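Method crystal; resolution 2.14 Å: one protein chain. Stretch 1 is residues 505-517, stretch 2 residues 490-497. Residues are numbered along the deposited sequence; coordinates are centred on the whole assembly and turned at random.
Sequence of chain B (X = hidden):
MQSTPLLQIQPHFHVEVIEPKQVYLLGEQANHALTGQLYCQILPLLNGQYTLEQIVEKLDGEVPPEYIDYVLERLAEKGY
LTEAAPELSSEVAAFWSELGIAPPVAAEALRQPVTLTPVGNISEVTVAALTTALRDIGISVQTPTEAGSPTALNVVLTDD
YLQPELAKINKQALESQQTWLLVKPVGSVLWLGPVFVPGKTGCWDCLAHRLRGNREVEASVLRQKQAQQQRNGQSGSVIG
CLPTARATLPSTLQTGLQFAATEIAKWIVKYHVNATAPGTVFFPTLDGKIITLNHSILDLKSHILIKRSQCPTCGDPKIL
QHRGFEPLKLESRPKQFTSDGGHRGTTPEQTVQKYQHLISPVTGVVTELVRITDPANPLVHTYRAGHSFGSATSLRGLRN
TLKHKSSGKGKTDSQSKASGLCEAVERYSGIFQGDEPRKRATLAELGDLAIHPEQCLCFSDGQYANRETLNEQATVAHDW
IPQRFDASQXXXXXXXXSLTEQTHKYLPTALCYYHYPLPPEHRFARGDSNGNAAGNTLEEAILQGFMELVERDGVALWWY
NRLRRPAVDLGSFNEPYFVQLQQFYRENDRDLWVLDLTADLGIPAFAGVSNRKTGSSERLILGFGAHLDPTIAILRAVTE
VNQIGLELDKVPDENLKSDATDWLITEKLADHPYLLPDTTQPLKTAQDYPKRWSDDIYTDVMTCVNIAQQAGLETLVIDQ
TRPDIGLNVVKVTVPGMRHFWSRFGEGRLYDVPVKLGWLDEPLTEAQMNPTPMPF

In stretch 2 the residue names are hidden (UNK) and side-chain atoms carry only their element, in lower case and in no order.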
# COMPACT_ATOMS: atom_id res chain seq x y z
N LYS B 505 -20.76 -2.85 -38.15
CA LYS B 505 -21.36 -1.61 -38.61
C LYS B 505 -20.31 -0.51 -38.56
O LYS B 505 -19.14 -0.79 -38.27
CB LYS B 505 -22.58 -1.25 -37.77
CG LYS B 505 -23.69 -2.29 -37.77
CD LYS B 505 -24.26 -2.53 -39.16
CE LYS B 505 -25.56 -3.33 -39.11
NZ LYS B 505 -26.75 -2.44 -39.07
N TYR B 506 -20.71 0.72 -38.86
CA TYR B 506 -19.78 1.84 -38.88
C TYR B 506 -20.36 3.11 -38.27
O TYR B 506 -21.47 3.53 -38.63
CB TYR B 506 -19.33 2.14 -40.31
CG TYR B 506 -18.44 1.09 -40.90
CD1 TYR B 506 -17.07 1.09 -40.65
CD2 TYR B 506 -18.96 0.08 -41.69
CE1 TYR B 506 -16.24 0.12 -41.19
CE2 TYR B 506 -18.14 -0.89 -42.24
CZ TYR B 506 -16.79 -0.87 -41.98
OH TYR B 506 -15.99 -1.85 -42.53
N LEU B 507 -19.61 3.71 -37.36
CA LEU B 507 -19.90 5.03 -36.83
C LEU B 507 -18.76 5.96 -37.17
O LEU B 507 -17.62 5.50 -37.34
CB LEU B 507 -20.10 4.99 -35.31
CG LEU B 507 -21.46 4.54 -34.80
CD1 LEU B 507 -21.50 3.04 -34.70
CD2 LEU B 507 -21.77 5.15 -33.45
N PRO B 508 -19.03 7.28 -37.23
CA PRO B 508 -17.91 8.21 -37.40
C PRO B 508 -16.90 8.06 -36.24
O PRO B 508 -17.30 7.91 -35.10
CB PRO B 508 -18.57 9.59 -37.43
CG PRO B 508 -19.97 9.39 -36.94
CD PRO B 508 -20.33 7.97 -37.22
N THR B 509 -15.62 8.09 -36.57
CA THR B 509 -14.56 7.96 -35.58
C THR B 509 -14.70 9.02 -34.50
O THR B 509 -14.33 8.79 -33.34
CB THR B 509 -13.17 8.06 -36.26
OG1 THR B 509 -13.08 7.10 -37.32
CG2 THR B 509 -12.06 7.79 -35.27
N ALA B 510 -15.26 10.17 -34.87
CA ALA B 510 -15.42 11.28 -33.94
C ALA B 510 -16.33 10.94 -32.76
O ALA B 510 -16.25 11.57 -31.70
CB ALA B 510 -15.94 12.50 -34.68
N LEU B 511 -17.21 9.96 -32.95
CA LEU B 511 -18.11 9.52 -31.89
C LEU B 511 -17.52 8.41 -31.01
O LEU B 511 -17.94 8.23 -29.87
CB LEU B 511 -19.43 9.01 -32.49
CG LEU B 511 -20.52 10.05 -32.76
CD1 LEU B 511 -21.71 9.36 -33.38
CD2 LEU B 511 -20.94 10.77 -31.49
N CYS B 512 -16.54 7.69 -31.55
CA CYS B 512 -16.03 6.48 -30.92
C CYS B 512 -14.88 6.72 -29.95
O CYS B 512 -14.61 5.88 -29.10
CB CYS B 512 -15.57 5.50 -32.01
SG CYS B 512 -16.89 4.95 -33.11
N TYR B 513 -14.21 7.86 -30.07
CA TYR B 513 -13.06 8.17 -29.22
C TYR B 513 -13.06 9.63 -28.79
O TYR B 513 -13.64 10.49 -29.47
CB TYR B 513 -11.77 7.86 -29.97
CG TYR B 513 -11.71 6.44 -30.48
CD1 TYR B 513 -11.33 5.40 -29.64
CD2 TYR B 513 -12.05 6.15 -31.80
CE1 TYR B 513 -11.27 4.10 -30.10
CE2 TYR B 513 -11.99 4.85 -32.27
CZ TYR B 513 -11.61 3.83 -31.42
OH TYR B 513 -11.56 2.54 -31.87
N TYR B 514 -12.42 9.90 -27.66
CA TYR B 514 -12.28 11.26 -27.16
C TYR B 514 -11.30 12.06 -28.01
O TYR B 514 -10.30 11.53 -28.50
CB TYR B 514 -11.77 11.28 -25.71
CG TYR B 514 -12.68 10.62 -24.70
CD1 TYR B 514 -14.03 10.93 -24.65
CD2 TYR B 514 -12.19 9.69 -23.78
CE1 TYR B 514 -14.86 10.34 -23.73
CE2 TYR B 514 -13.02 9.09 -22.86
CZ TYR B 514 -14.35 9.43 -22.83
OH TYR B 514 -15.18 8.84 -21.91
N HIS B 515 -11.59 13.35 -28.15
CA HIS B 515 -10.68 14.30 -28.75
C HIS B 515 -10.21 13.88 -30.14
O HIS B 515 -9.04 13.99 -30.46
CB HIS B 515 -9.46 14.54 -27.84
CG HIS B 515 -9.83 15.02 -26.47
ND1 HIS B 515 -9.86 14.19 -25.37
CD2 HIS B 515 -10.20 16.24 -26.03
CE1 HIS B 515 -10.23 14.88 -24.31
NE2 HIS B 515 -10.44 16.13 -24.68
N TYR B 516 -11.14 13.41 -30.97
CA TYR B 516 -10.85 13.18 -32.38
C TYR B 516 -10.88 14.52 -33.07
O TYR B 516 -11.87 15.22 -32.98
CB TYR B 516 -11.88 12.24 -33.00
CG TYR B 516 -11.68 12.05 -34.48
CD1 TYR B 516 -10.79 11.10 -34.97
CD2 TYR B 516 -12.38 12.82 -35.40
CE1 TYR B 516 -10.59 10.93 -36.33
CE2 TYR B 516 -12.19 12.65 -36.76
CZ TYR B 516 -11.30 11.70 -37.21
OH TYR B 516 -11.09 11.52 -38.55
N PRO B 517 -9.80 14.89 -33.77
CA PRO B 517 -9.80 16.22 -34.38
C PRO B 517 -10.65 16.30 -35.66
O PRO B 517 -10.47 15.48 -36.57
CB PRO B 517 -8.32 16.47 -34.71
CG PRO B 517 -7.61 15.15 -34.49
CD PRO B 517 -8.65 14.10 -34.23
N UNK B 490 -16.41 13.11 -47.29
CA UNK B 490 -15.70 11.89 -46.95
C UNK B 490 -15.17 12.06 -45.53
O UNK B 490 -14.67 13.12 -45.18
c UNK B 490 -14.58 11.60 -47.92
N UNK B 491 -15.30 11.02 -44.72
CA UNK B 491 -14.90 11.08 -43.31
C UNK B 491 -14.32 9.75 -42.90
O UNK B 491 -14.36 8.79 -43.66
c UNK B 491 -18.40 10.58 -41.77
c UNK B 491 -16.66 12.79 -42.76
c UNK B 491 -17.15 10.31 -42.53
c UNK B 491 -16.09 11.41 -42.40
N UNK B 492 -13.79 9.69 -41.69
CA UNK B 492 -13.25 8.45 -41.14
C UNK B 492 -14.30 7.72 -40.32
O UNK B 492 -14.80 8.25 -39.33
o UNK B 492 -8.45 9.02 -40.97
c UNK B 492 -9.53 9.30 -40.40
c UNK B 492 -10.81 9.13 -41.18
c UNK B 492 -12.00 8.72 -40.32
o UNK B 492 -9.59 9.72 -39.23
N UNK B 493 -14.65 6.51 -40.76
CA UNK B 493 -15.59 5.67 -40.03
C UNK B 493 -14.82 4.59 -39.28
O UNK B 493 -13.82 4.08 -39.78
c UNK B 493 -16.61 5.02 -40.95
c UNK B 493 -19.19 7.27 -42.50
c UNK B 493 -20.46 7.85 -42.55
c UNK B 493 -21.33 7.53 -41.55
c UNK B 493 -18.80 6.38 -41.49
c UNK B 493 -20.97 6.65 -40.52
n UNK B 493 -18.12 7.40 -43.36
c UNK B 493 -17.45 5.98 -41.75
c UNK B 493 -19.72 6.07 -40.48
c UNK B 493 -17.08 6.63 -42.90
N UNK B 494 -15.29 4.25 -38.09
CA UNK B 494 -14.67 3.20 -37.28
C UNK B 494 -15.59 1.99 -37.22
O UNK B 494 -16.77 2.13 -36.92
o UNK B 494 -13.18 4.51 -35.89
c UNK B 494 -14.36 3.70 -35.86
c UNK B 494 -14.13 2.53 -34.90
N UNK B 495 -15.06 0.79 -37.52
CA UNK B 495 -15.89 -0.41 -37.42
C UNK B 495 -16.30 -0.70 -35.99
O UNK B 495 -15.47 -0.63 -35.08
c UNK B 495 -13.60 -1.03 -37.72
c UNK B 495 -14.98 -1.52 -37.96
c UNK B 495 -13.68 0.45 -37.92
N UNK B 496 -17.57 -1.04 -35.81
CA UNK B 496 -18.10 -1.41 -34.51
C UNK B 496 -18.84 -2.73 -34.65
O UNK B 496 -19.46 -3.00 -35.68
c UNK B 496 -19.06 -0.33 -33.96
c UNK B 496 -18.33 0.99 -33.78
c UNK B 496 -20.26 -0.14 -34.88
N UNK B 497 -18.77 -3.56 -33.61
CA UNK B 497 -19.39 -4.87 -33.65
C UNK B 497 -20.83 -4.79 -33.17
O UNK B 497 -21.09 -4.41 -32.03
c UNK B 497 -18.60 -5.88 -32.80
c UNK B 497 -18.84 -8.12 -34.16
c UNK B 497 -19.45 -10.39 -34.86
c UNK B 497 -18.17 -7.92 -35.37
c UNK B 497 -18.79 -10.17 -36.03
c UNK B 497 -19.07 -7.30 -33.00
c UNK B 497 -19.81 -8.04 -32.15
c UNK B 497 -19.48 -9.35 -33.93
n UNK B 497 -20.06 -9.28 -32.69
c UNK B 497 -18.15 -8.95 -36.29
O HOH W 1 -13.53 12.08 -39.86
O HOH W 2 -15.37 10.84 -37.85

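Position 490 has a single side-chain carbon. It lies out of reach of stretch 1. One carbon and nothing more is alanine, Ala490.

Position 491 has four side-chain carbons, forked at the first, with one arm two carbons long. The end of the long arm comes within 4.5 Å of Pro508 CB. A fork at CB with unequal arms is isoleucine. In Ile491 the atom near Pro508 is CD1.

Position 492 has three carbons in a row, the third carrying two oxygens. One oxygen lies 2.4 Å from Tyr516 OH. This is a carboxylate on a two-carbon stem, so the residue is glutamate. Glu492 OE1 accepts a very short hydrogen bond from Tyr516 OH, 2.4 Å, and lies near the plane of that ring. The backbone takes part as well. Thr509 N donates to Glu492 O at 2.9 Å, almost in line. Water 1 joins Glu492 and Tyr516, accepting from Glu492 N (3.0 Å) and donating to Tyr516 OH (2.8 Å). Water 2 donates to Glu492 O (3.0 Å) and accepts from Ala510 N (3.1 Å).

Position 493 has one carbon, then fused five- and six-membered rings holding eight carbons and one nitrogen. The rings lie beside Tyr506 and Pro508. Only tryptophan fits. Trp493 CZ3 is 3.6 Å from Pro508 CD, and Trp493 CE3 is 4.0 Å from Tyr506 CB. The CA-to-CB bond points away overall, yet the six-membered ring packs on these two residues.

Position 494 has one carbon carrying one oxygen and one carbon. The oxygen lies 3.0 Å from Thr509 OG1. A branched hydroxyl side chain is threonine. The two hydroxyls, Thr494 OG1 and Thr509 OG1, are within hydrogen-bonding distance, but the proton is not settled. Cys512 SG is 3.9 Å from Thr494 CB, and Tyr513 brings the edge of its ring to the hydroxyl.

Position 495 has three carbons closing a ring onto the backbone nitrogen. The ring lies against the ring of Tyr506. This is proline. Pro495 CB is 3.8 Å from Tyr506 CE1. With no N-H to give, Pro495 falls at a non-hydrogen-bonded pair, opposite Tyr506.

Position 496 has three carbons, the first carrying the other two. One branch packs on Leu507 and the other lies near Cys512 SG. This is valine. Val496 CG2 packs closely on Leu507 CD1, 3.4 Å, and Val496 CG1 is 4.3 Å from Cys512 SG.

Position 497 has one carbon, then fused rings with eight carbons and one nitrogen. This is a second tryptophan, Trp497. Its CA-to-CB bond points away and its side chain makes no contact with stretch 1.

The contact is an antiparallel strand pairing. Lys505 and Val496 exchange two backbone bonds: Lys505 N to Val496 O, 2.8 Å, and Val496 N to Lys505 O, 2.9 Å. Leu507 and Thr494 do the same: Thr494 N to Leu507 O, 2.7 Å, and Leu507 N to Thr494 O, 3.3 Å. Tyr506 and Pro495 share one face of the sheet. Lys505, Leu507, Thr494 and Val496 start from the other. Past the strand of stretch 1, Thr509 and Tyr516 extend the contact to Glu492.

Stretch 2, residues 490-497: AIEWTPVW
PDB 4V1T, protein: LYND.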